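Local coordinates for protein ribulose bisphosphate carboxylase (Hyperthermus butylicus DSM 5456, PDB 6HUN) that probably adds carbon dioxide and water to ribulose 1,5-bisphosphate, giving two molecules of 3-phosphoglycerate, with one magnesium ion per subunit, at residues P151-G156 against L318-G323; R352-R357 against I373-P378. One frame throughout, in Å; residues are numbered along the deposited sequence.

Overall arrangement
The two contacts lie in the eight-stranded parallel barrel region of the rubisco chain, their centres about 10 Å apart, and no other chain of the dimer touches either. They come in series: contact 1 joins the loop before helix 156-164 to the end of helix 312-322, and contact 2 then ties the end of helix 339-352 and the residues after it to the approach into barrel strand 377-380. Two probable hydrogen bonds link them: R320 NH1 to the O of E353, 2.9 Å, and K374 NZ to the O of N154, 3.0 Å. Helix ends and loops from separate parts of the chain thus form one continuous packed region.

Contact 1 of 2, residues P151-G156 against L318-G323; sequences PGPNKG and LARMAG
A Schellman motif closes helix 312-322, with G323 at its C-prime position, and the loop leading to helix 156-164 lies against this helix end in the barrel domain. The loop approaches the carbonyls of the last helical turn. G152 N donates to M321 O at 3.0 Å; the bond is bent (140° at the hydrogen), and the donor sits above the carbonyl plane, 31° out of it. R320 O, faced by G323 N in the Schellman motif, also receives the C-H of G152, whose CA comes within 3.3 Å in a C-H...O contact. The P153 ring adds its CD, likewise 3.3 Å from R320 O, while CG and CD of P151 lie beside the carbonyls of A322 and M321. Glycine suits both crossing points: at G152 phi is 69° and a CB would strike the P153 ring, and at G323 one would press on the O of G152. Within the contact R320, its chain fully extended, passes the P153 ring (R320 CG to P153 CD, 4.2 Å) to carry its guanidinium to the carbonyls of I350, E353, I373 and K374, with W370 as cation-pi partner. Farther out, R282 NE holds G152 O. N154 turns its amide away, CG anti to the backbone N, so that ND2 reaches L290 O. Its backbone is tied across the contact instead by one water, which accepts from N154 N at 2.9 Å and donates to G323 O at 2.6 Å.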
loop_
_atom_site.group_PDB
_atom_site.type_symbol
_atom_site.label_atom_id
_atom_site.label_comp_id
_atom_site.label_asym_id
_atom_site.label_seq_id
_atom_site.Cartn_x
_atom_site.Cartn_y
_atom_site.Cartn_z
ATOM N N PRO A 151 -8.296 -17.198 -4.899
ATOM C CA PRO A 151 -9.723 -17.606 -5.047
ATOM C C PRO A 151 -10.416 -16.910 -6.187
ATOM O O PRO A 151 -11.363 -17.468 -6.772
ATOM C CB PRO A 151 -10.373 -17.180 -3.720
ATOM C CG PRO A 151 -9.435 -16.054 -3.220
ATOM C CD PRO A 151 -8.065 -16.462 -3.647
ATOM N N GLY A 152 -9.983 -15.687 -6.483
ATOM C CA GLY A 152 -10.713 -14.816 -7.395
ATOM C C GLY A 152 -12.024 -14.372 -6.779
ATOM O O GLY A 152 -12.305 -14.594 -5.583
ATOM N N PRO A 153 -12.847 -13.694 -7.572
ATOM C CA PRO A 153 -14.103 -13.164 -7.045
ATOM C C PRO A 153 -14.983 -14.284 -6.502
ATOM O O PRO A 153 -15.000 -15.427 -7.027
ATOM C CB PRO A 153 -14.742 -12.470 -8.279
ATOM C CG PRO A 153 -13.560 -12.141 -9.205
ATOM C CD PRO A 153 -12.562 -13.283 -8.967
ATOM N N ASN A 154 -15.700 -13.959 -5.418
ATOM C CA ASN A 154 -16.651 -14.910 -4.814
ATOM C C ASN A 154 -17.884 -15.040 -5.698
ATOM O O ASN A 154 -18.434 -16.126 -5.896
ATOM C CB ASN A 154 -17.094 -14.416 -3.455
ATOM C CG ASN A 154 -17.879 -15.479 -2.663
ATOM O OD1 ASN A 154 -17.650 -16.653 -2.833
ATOM N ND2 ASN A 154 -18.773 -15.049 -1.777
ATOM N N LYS A 155 -18.326 -13.912 -6.226
ATOM C CA LYS A 155 -19.591 -13.832 -6.976
ATOM C C LYS A 155 -19.387 -13.538 -8.445
ATOM O O LYS A 155 -19.979 -14.220 -9.289
ATOM C CB LYS A 155 -20.507 -12.766 -6.372
ATOM C CG LYS A 155 -20.981 -13.088 -4.931
ATOM C CD LYS A 155 -21.883 -14.276 -4.954
ATOM C CE LYS A 155 -22.265 -14.645 -3.536
ATOM N NZ LYS A 155 -23.373 -15.604 -3.629
ATOM N N GLY A 156 -18.505 -12.620 -8.756
ATOM C CA GLY A 156 -18.277 -12.198 -10.134
ATOM C C GLY A 156 -19.478 -11.445 -10.710
ATOM O O GLY A 156 -20.472 -11.164 -10.032
ATOM N N LEU A 318 -4.324 -7.848 -9.939
ATOM C CA LEU A 318 -4.116 -8.408 -8.590
ATOM C C LEU A 318 -5.413 -8.336 -7.778
ATOM O O LEU A 318 -5.688 -9.210 -6.971
ATOM C CB LEU A 318 -2.998 -7.637 -7.867
ATOM C CG LEU A 318 -1.584 -7.769 -8.503
ATOM C CD1 LEU A 318 -0.626 -6.737 -7.834
ATOM C CD2 LEU A 318 -1.044 -9.117 -8.248
ATOM N N ALA A 319 -6.185 -7.254 -7.944
ATOM C CA ALA A 319 -7.483 -7.157 -7.258
ATOM C C ALA A 319 -8.442 -8.289 -7.661
ATOM O O ALA A 319 -9.136 -8.875 -6.816
ATOM C CB ALA A 319 -8.104 -5.799 -7.582
ATOM N N ARG A 320 -8.425 -8.666 -8.935
ATOM C CA ARG A 320 -9.265 -9.758 -9.388
ATOM C C ARG A 320 -8.785 -11.089 -8.813
ATOM O O ARG A 320 -9.586 -11.912 -8.364
ATOM C CB ARG A 320 -9.235 -9.788 -10.912
ATOM C CG ARG A 320 -10.019 -11.008 -11.455
ATOM C CD ARG A 320 -10.163 -10.870 -13.022
ATOM N NE ARG A 320 -10.897 -12.037 -13.577
ATOM C CZ ARG A 320 -11.052 -12.291 -14.880
ATOM N NH1 ARG A 320 -10.507 -11.479 -15.779
ATOM N NH2 ARG A 320 -11.720 -13.385 -15.286
ATOM N N MET A 321 -7.471 -11.305 -8.798
ATOM C CA MET A 321 -6.938 -12.521 -8.155
ATOM C C MET A 321 -7.315 -12.596 -6.676
ATOM O O MET A 321 -7.753 -13.647 -6.177
ATOM C CB MET A 321 -5.412 -12.508 -8.304
ATOM C CG MET A 321 -4.983 -12.685 -9.730
ATOM S SD MET A 321 -3.222 -12.280 -9.943
ATOM C CE MET A 321 -2.716 -13.492 -8.747
ATOM N N ALA A 322 -7.162 -11.468 -5.965
ATOM C CA ALA A 322 -7.373 -11.465 -4.517
ATOM C C ALA A 322 -8.834 -11.625 -4.190
ATOM O O ALA A 322 -9.172 -12.201 -3.139
ATOM C CB ALA A 322 -6.846 -10.165 -3.891
ATOM N N GLY A 323 -9.710 -11.140 -5.077
ATOM C CA GLY A 323 -11.105 -11.504 -4.960
ATOM C C GLY A 323 -12.093 -10.373 -4.838
ATOM O O GLY A 323 -13.201 -10.633 -4.350
HETATM O O HOH W 1 -15.431 -11.749 -3.635
#

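Contact 2 of 2, residues R352-R357 against I373-P378; sequences REQYYR and IKPVFP
R352 NH1 is gripped by two backbone carbonyls, those of M396 and D399, beyond the two segments; what crosses the contact is the arginine's stem. R352 ends helix 339-352. Its CG stands anti to the carbonyl carbon (chi1 -66°), and a bend at chi3 (-63°) turns the guanidinium aside. The stem crosses the P378 ring at about a right angle, R352 CG lying 3.6 Å from P378 CD, and the same CG meets V376 O at 3.4 Å. On the backbone side, R352 O sits only 3.2 Å from P375 CB, a close fit of carbonyl against ring methylene. Prolines suit this path into barrel strand 377-380: they give compact, rigid aliphatic rings for the arginine's methylenes and carbonyl. An alanine at R352 would remove the stem and guanidinium, and would probably loosen both the packing on P378 and the tie to the end of helix 389-396 and the loop after it. Farther along, Q354 folds back through a bend at chi2 (-30°) so that its amide reaches the other segment. Its NE2 makes a weak hydrogen bond to I373 O, 3.4 Å away and an acceptor shared with R320, while its OE1 lies 3.5 Å from P375 CD. The contact closes the helix-to-strand return of a beta-alpha-beta unit of the barrel, and the P378 side chain is about 8 Å from that of H328, a predicted substrate-binding residue. The carbonyl dipoles of M396 and D399 are likely to stabilise the positive charge at R352 NH1.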
loop_
_atom_site.group_PDB
_atom_site.type_symbol
_atom_site.label_atom_id
_atom_site.label_comp_id
_atom_site.label_asym_id
_atom_site.label_seq_id
_atom_site.Cartn_x
_atom_site.Cartn_y
_atom_site.Cartn_z
ATOM N N ARG A 352 -12.545 -8.450 -17.010
ATOM C CA ARG A 352 -13.768 -9.159 -17.383
ATOM C C ARG A 352 -13.512 -10.425 -18.178
ATOM O O ARG A 352 -14.383 -11.297 -18.202
ATOM C CB ARG A 352 -14.696 -8.285 -18.239
ATOM C CG ARG A 352 -15.244 -7.120 -17.478
ATOM C CD ARG A 352 -16.509 -6.679 -18.280
ATOM N NE ARG A 352 -16.190 -6.225 -19.640
ATOM C CZ ARG A 352 -16.736 -5.141 -20.201
ATOM N NH1 ARG A 352 -17.555 -4.388 -19.491
ATOM N NH2 ARG A 352 -16.429 -4.764 -21.437
ATOM N N GLU A 353 -12.434 -10.499 -18.943
ATOM C CA GLU A 353 -12.286 -11.597 -19.899
ATOM C C GLU A 353 -11.839 -12.904 -19.261
ATOM O O GLU A 353 -11.200 -12.941 -18.206
ATOM C CB GLU A 353 -11.314 -11.197 -20.979
ATOM C CG GLU A 353 -11.986 -10.192 -21.891
ATOM C CD GLU A 353 -11.153 -9.863 -23.086
ATOM O OE1 GLU A 353 -9.918 -10.066 -23.033
ATOM O OE2 GLU A 353 -11.721 -9.360 -24.060
ATOM N N GLN A 354 -12.205 -14.013 -19.920
ATOM C CA GLN A 354 -11.690 -15.293 -19.456
ATOM C C GLN A 354 -10.314 -15.604 -20.021
ATOM O O GLN A 354 -9.595 -16.440 -19.454
ATOM C CB GLN A 354 -12.667 -16.438 -19.812
ATOM C CG GLN A 354 -13.726 -16.657 -18.720
ATOM C CD GLN A 354 -13.227 -16.306 -17.289
ATOM O OE1 GLN A 354 -13.692 -15.316 -16.703
ATOM N NE2 GLN A 354 -12.339 -17.141 -16.709
ATOM N N TYR A 355 -9.945 -14.955 -21.119
ATOM C CA TYR A 355 -8.663 -15.175 -21.777
ATOM C C TYR A 355 -8.251 -13.832 -22.373
ATOM O O TYR A 355 -8.728 -13.450 -23.435
ATOM C CB TYR A 355 -8.737 -16.257 -22.842
ATOM C CG TYR A 355 -7.415 -16.967 -23.042
ATOM C CD1 TYR A 355 -6.235 -16.241 -23.240
ATOM C CD2 TYR A 355 -7.332 -18.360 -23.020
ATOM C CE1 TYR A 355 -5.006 -16.877 -23.414
ATOM C CE2 TYR A 355 -6.110 -19.012 -23.208
ATOM C CZ TYR A 355 -4.951 -18.266 -23.402
ATOM O OH TYR A 355 -3.732 -18.904 -23.577
ATOM N N TYR A 356 -7.364 -13.135 -21.685
ATOM C CA TYR A 356 -6.880 -11.854 -22.167
ATOM C C TYR A 356 -5.726 -12.047 -23.141
ATOM O O TYR A 356 -4.751 -12.723 -22.818
ATOM C CB TYR A 356 -6.414 -10.982 -20.981
ATOM C CG TYR A 356 -5.772 -9.680 -21.458
ATOM C CD1 TYR A 356 -4.386 -9.568 -21.600
ATOM C CD2 TYR A 356 -6.550 -8.558 -21.764
ATOM C CE1 TYR A 356 -3.791 -8.380 -22.034
ATOM C CE2 TYR A 356 -5.982 -7.379 -22.219
ATOM C CZ TYR A 356 -4.595 -7.283 -22.319
ATOM O OH TYR A 356 -4.054 -6.126 -22.798
ATOM N N ARG A 357 -5.819 -11.429 -24.318
ATOM C CA ARG A 357 -4.702 -11.409 -25.250
ATOM C C ARG A 357 -4.415 -9.967 -25.654
ATOM O O ARG A 357 -5.322 -9.279 -26.157
ATOM C CB ARG A 357 -5.002 -12.269 -26.481
ATOM C CG ARG A 357 -5.063 -13.735 -26.134
ATOM C CD ARG A 357 -5.130 -14.594 -27.404
ATOM N NE ARG A 357 -5.438 -15.995 -27.127
ATOM C CZ ARG A 357 -6.669 -16.465 -26.911
ATOM N NH1 ARG A 357 -7.699 -15.630 -26.915
ATOM N NH2 ARG A 357 -6.878 -17.767 -26.695
ATOM N N ILE A 373 -11.053 -18.217 -12.435
ATOM C CA ILE A 373 -11.114 -16.919 -11.745
ATOM C C ILE A 373 -12.284 -16.160 -12.392
ATOM O O ILE A 373 -12.226 -15.867 -13.567
ATOM C CB ILE A 373 -9.802 -16.109 -11.888
ATOM C CG1 ILE A 373 -8.540 -16.880 -11.409
ATOM C CG2 ILE A 373 -9.948 -14.747 -11.179
ATOM C CD1 ILE A 373 -8.389 -17.021 -9.959
ATOM N N LYS A 374 -13.346 -15.866 -11.616
ATOM C CA LYS A 374 -14.556 -15.280 -12.197
ATOM C C LYS A 374 -14.252 -13.867 -12.679
ATOM O O LYS A 374 -13.297 -13.263 -12.198
ATOM C CB LYS A 374 -15.641 -15.184 -11.135
ATOM C CG LYS A 374 -16.297 -16.626 -10.813
ATOM C CD LYS A 374 -17.114 -16.581 -9.597
ATOM C CE LYS A 374 -17.860 -17.992 -9.453
ATOM N NZ LYS A 374 -18.532 -18.059 -8.163
ATOM N N PRO A 375 -14.991 -13.377 -13.663
ATOM C CA PRO A 375 -14.834 -11.977 -14.093
ATOM C C PRO A 375 -15.328 -10.979 -13.051
ATOM O O PRO A 375 -16.198 -11.250 -12.228
ATOM C CB PRO A 375 -15.670 -11.895 -15.369
ATOM C CG PRO A 375 -16.694 -12.961 -15.205
ATOM C CD PRO A 375 -16.060 -14.094 -14.401
ATOM N N VAL A 376 -14.793 -9.778 -13.151
ATOM C CA VAL A 376 -15.032 -8.678 -12.219
ATOM C C VAL A 376 -15.905 -7.636 -12.933
ATOM O O VAL A 376 -15.665 -7.365 -14.095
ATOM C CB VAL A 376 -13.665 -8.060 -11.814
ATOM C CG1 VAL A 376 -13.896 -6.768 -11.080
ATOM C CG2 VAL A 376 -12.925 -9.130 -10.920
ATOM N N PHE A 377 -16.810 -6.956 -12.204
ATOM C CA PHE A 377 -17.544 -5.783 -12.748
ATOM C C PHE A 377 -16.641 -4.555 -12.788
ATOM O O PHE A 377 -16.263 -4.046 -11.733
ATOM C CB PHE A 377 -18.747 -5.440 -11.870
ATOM C CG PHE A 377 -20.082 -5.893 -12.409
ATOM C CD1 PHE A 377 -20.542 -5.485 -13.692
ATOM C CD2 PHE A 377 -20.891 -6.704 -11.635
ATOM C CE1 PHE A 377 -21.797 -5.896 -14.188
ATOM C CE2 PHE A 377 -22.115 -7.130 -12.118
ATOM C CZ PHE A 377 -22.570 -6.757 -13.381
ATOM N N PRO A 378 -16.342 -4.001 -13.952
ATOM C CA PRO A 378 -15.675 -2.700 -13.990
ATOM C C PRO A 378 -16.673 -1.659 -13.530
ATOM O O PRO A 378 -17.879 -1.743 -13.833
ATOM C CB PRO A 378 -15.330 -2.496 -15.481
ATOM C CG PRO A 378 -15.576 -3.782 -16.130
ATOM C CD PRO A 378 -16.560 -4.583 -15.287
#